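Local atomic coordinates of thin, isoform D (Drosophila melanogaster, PDB entry 6XG7), a protein that probably acts as a RING-type, zinc-binding ubiquitin ligase of the TRIM-NHL kind, this part being its NHL-repeat beta-propeller, associated with protein binding. Residues A[109-115]-A[139-145]. Numbering follows the deposited sequence.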
# COMPACT_ATOMS: atom_id res chain seq x y z
N ALA A 109 2.21 -0.47 -9.56
CA ALA A 109 2.28 0.95 -9.90
C ALA A 109 3.73 1.27 -10.24
O ALA A 109 4.60 1.33 -9.36
CB ALA A 109 1.76 1.81 -8.75
N ASP A 110 3.98 1.47 -11.53
CA ASP A 110 5.33 1.62 -12.06
C ASP A 110 5.66 3.11 -12.09
O ASP A 110 5.59 3.78 -13.11
CB ASP A 110 5.38 0.98 -13.44
CG ASP A 110 6.77 0.84 -13.98
OD1 ASP A 110 7.74 1.17 -13.26
OD2 ASP A 110 6.88 0.40 -15.15
N ARG A 111 6.04 3.62 -10.92
CA ARG A 111 6.08 5.04 -10.58
C ARG A 111 6.69 5.92 -11.68
O ARG A 111 6.03 6.83 -12.19
CB ARG A 111 6.84 5.22 -9.27
CG ARG A 111 7.01 6.64 -8.80
CD ARG A 111 7.95 6.67 -7.57
NE ARG A 111 8.37 8.02 -7.19
CZ ARG A 111 9.41 8.28 -6.41
NH1 ARG A 111 10.14 7.30 -5.91
NH2 ARG A 111 9.71 9.54 -6.11
N TYR A 112 7.96 5.68 -12.03
CA TYR A 112 8.67 6.59 -12.93
C TYR A 112 8.39 6.31 -14.41
O TYR A 112 8.81 7.09 -15.27
CB TYR A 112 10.18 6.59 -12.66
CG TYR A 112 10.65 7.37 -11.45
CD1 TYR A 112 10.03 8.55 -11.01
CD2 TYR A 112 11.78 6.95 -10.77
CE1 TYR A 112 10.52 9.26 -9.90
CE2 TYR A 112 12.27 7.64 -9.69
CZ TYR A 112 11.64 8.78 -9.25
OH TYR A 112 12.19 9.43 -8.17
N ASN A 113 7.67 5.24 -14.72
CA ASN A 113 7.11 5.06 -16.04
C ASN A 113 5.66 5.52 -16.14
O ASN A 113 5.06 5.42 -17.21
CB ASN A 113 7.23 3.60 -16.48
CG ASN A 113 8.67 3.20 -16.73
OD1 ASN A 113 9.45 3.96 -17.32
ND2 ASN A 113 9.02 2.01 -16.31
N HIS A 114 5.09 6.01 -15.04
CA HIS A 114 3.75 6.59 -15.05
C HIS A 114 2.74 5.66 -15.70
O HIS A 114 1.93 6.05 -16.54
CB HIS A 114 3.75 7.98 -15.68
CG HIS A 114 4.74 8.89 -15.04
ND1 HIS A 114 4.45 9.63 -13.91
CD2 HIS A 114 6.04 9.13 -15.33
CE1 HIS A 114 5.53 10.31 -13.55
NE2 HIS A 114 6.50 10.02 -14.40
N ARG A 115 2.74 4.41 -15.23
CA ARG A 115 1.86 3.39 -15.78
C ARG A 115 1.60 2.33 -14.71
O ARG A 115 2.32 2.23 -13.71
CB ARG A 115 2.45 2.75 -17.04
CG ARG A 115 3.70 1.94 -16.75
CD ARG A 115 4.37 1.40 -18.00
NE ARG A 115 5.63 0.70 -17.70
CZ ARG A 115 6.40 0.11 -18.60
NH1 ARG A 115 6.04 0.07 -19.87
NH2 ARG A 115 7.54 -0.45 -18.21
N PHE A 139 -1.19 9.39 -15.71
CA PHE A 139 -0.76 9.54 -14.33
C PHE A 139 0.40 10.53 -14.20
O PHE A 139 1.21 10.72 -15.11
CB PHE A 139 -0.25 8.21 -13.75
CG PHE A 139 -1.22 7.07 -13.85
CD1 PHE A 139 -2.28 6.99 -12.99
CD2 PHE A 139 -1.06 6.08 -14.79
CE1 PHE A 139 -3.19 5.94 -13.06
CE2 PHE A 139 -1.95 5.03 -14.87
CZ PHE A 139 -3.03 4.97 -13.99
N ASN A 140 0.51 11.09 -13.01
CA ASN A 140 1.74 11.75 -12.58
C ASN A 140 2.14 11.09 -11.27
O ASN A 140 1.70 11.50 -10.19
CB ASN A 140 1.58 13.26 -12.43
CG ASN A 140 1.74 14.00 -13.74
OD1 ASN A 140 2.75 13.86 -14.42
ND2 ASN A 140 0.75 14.81 -14.09
N TYR A 141 2.97 10.06 -11.39
CA TYR A 141 3.54 9.29 -10.29
C TYR A 141 2.48 8.43 -9.63
O TYR A 141 2.07 8.69 -8.49
CB TYR A 141 4.26 10.17 -9.26
CG TYR A 141 5.26 11.09 -9.91
CD1 TYR A 141 6.54 10.64 -10.28
CD2 TYR A 141 4.93 12.40 -10.17
CE1 TYR A 141 7.45 11.50 -10.90
CE2 TYR A 141 5.82 13.25 -10.80
CZ TYR A 141 7.07 12.81 -11.15
OH TYR A 141 7.91 13.69 -11.76
N PRO A 142 2.01 7.39 -10.30
CA PRO A 142 1.12 6.44 -9.62
C PRO A 142 1.88 5.78 -8.49
O PRO A 142 3.04 5.39 -8.64
CB PRO A 142 0.76 5.44 -10.73
CG PRO A 142 1.96 5.43 -11.62
CD PRO A 142 2.48 6.86 -11.60
N TRP A 143 1.21 5.66 -7.35
CA TRP A 143 1.88 5.22 -6.13
C TRP A 143 1.17 3.98 -5.58
O TRP A 143 1.45 2.86 -6.01
CB TRP A 143 1.99 6.36 -5.12
CG TRP A 143 3.10 6.13 -4.11
CD1 TRP A 143 3.09 5.24 -3.07
CD2 TRP A 143 4.38 6.77 -4.08
NE1 TRP A 143 4.28 5.29 -2.40
CE2 TRP A 143 5.09 6.21 -2.99
CE3 TRP A 143 5.00 7.74 -4.86
CZ2 TRP A 143 6.38 6.60 -2.66
CZ3 TRP A 143 6.29 8.14 -4.52
CH2 TRP A 143 6.96 7.58 -3.42
N GLY A 144 0.21 4.14 -4.67
CA GLY A 144 -0.52 2.99 -4.19
C GLY A 144 -1.48 2.45 -5.23
O GLY A 144 -2.03 3.18 -6.06
N VAL A 145 -1.71 1.14 -5.15
CA VAL A 145 -2.67 0.45 -6.01
C VAL A 145 -3.34 -0.65 -5.20
O VAL A 145 -2.72 -1.29 -4.35
CB VAL A 145 -1.98 -0.07 -7.30
CG1 VAL A 145 -0.91 -1.10 -6.98
CG2 VAL A 145 -3.00 -0.59 -8.28
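His114 and Tyr141 show how one imidazole can join two blades of a propeller through both ND1 and the neighbouring CE1. His114 ND1 accepts the backbone N-H of Tyr141 at 3.0 Å, close to the imidazole plane, with an N-H...N angle of 155°, which implies that ND1 carries no proton and that a neutral ring would probably carry it on NE2. The adjacent CE1 comes in over the Tyr141 ring, 3.4 Å from its CD1, in an edge-to-face pair whose planes meet at 66°. With CG anti to the carbonyl carbon, the imidazole folds back over Arg111 O, which sits above its centre. Tyr112 adds its CD1 at the edge of the Tyr141 ring.

Further along, Arg111 runs out extended, CG anti to the backbone N, and one guanidinium face has Trp143 CZ3 over it, NE lying 3.4 Å from CZ3, with the planes inclined by 48°. Tyr112 OH occupies the opposite face. An alanine at Arg111 is likely to leave the Trp143 indole and the Tyr112 hydroxyl without the flat group between them. Pro142 wedges beneath the turn, its CD 3.6 Å from Arg111 O.

Behind this shell, Asp110 OD2 gathers donors from across the turn: a side-on salt bridge from Arg115 NE and NH2 and a hydrogen bond from Asn113 ND2. Gln117 also donates to this oxygen. The 111-114 turn joins strands 106-110 and 115-119 of one blade and abuts strand 142-147, which begins the next; between the blades, Ile116 and Val155 pack on Phe139 and Pro142.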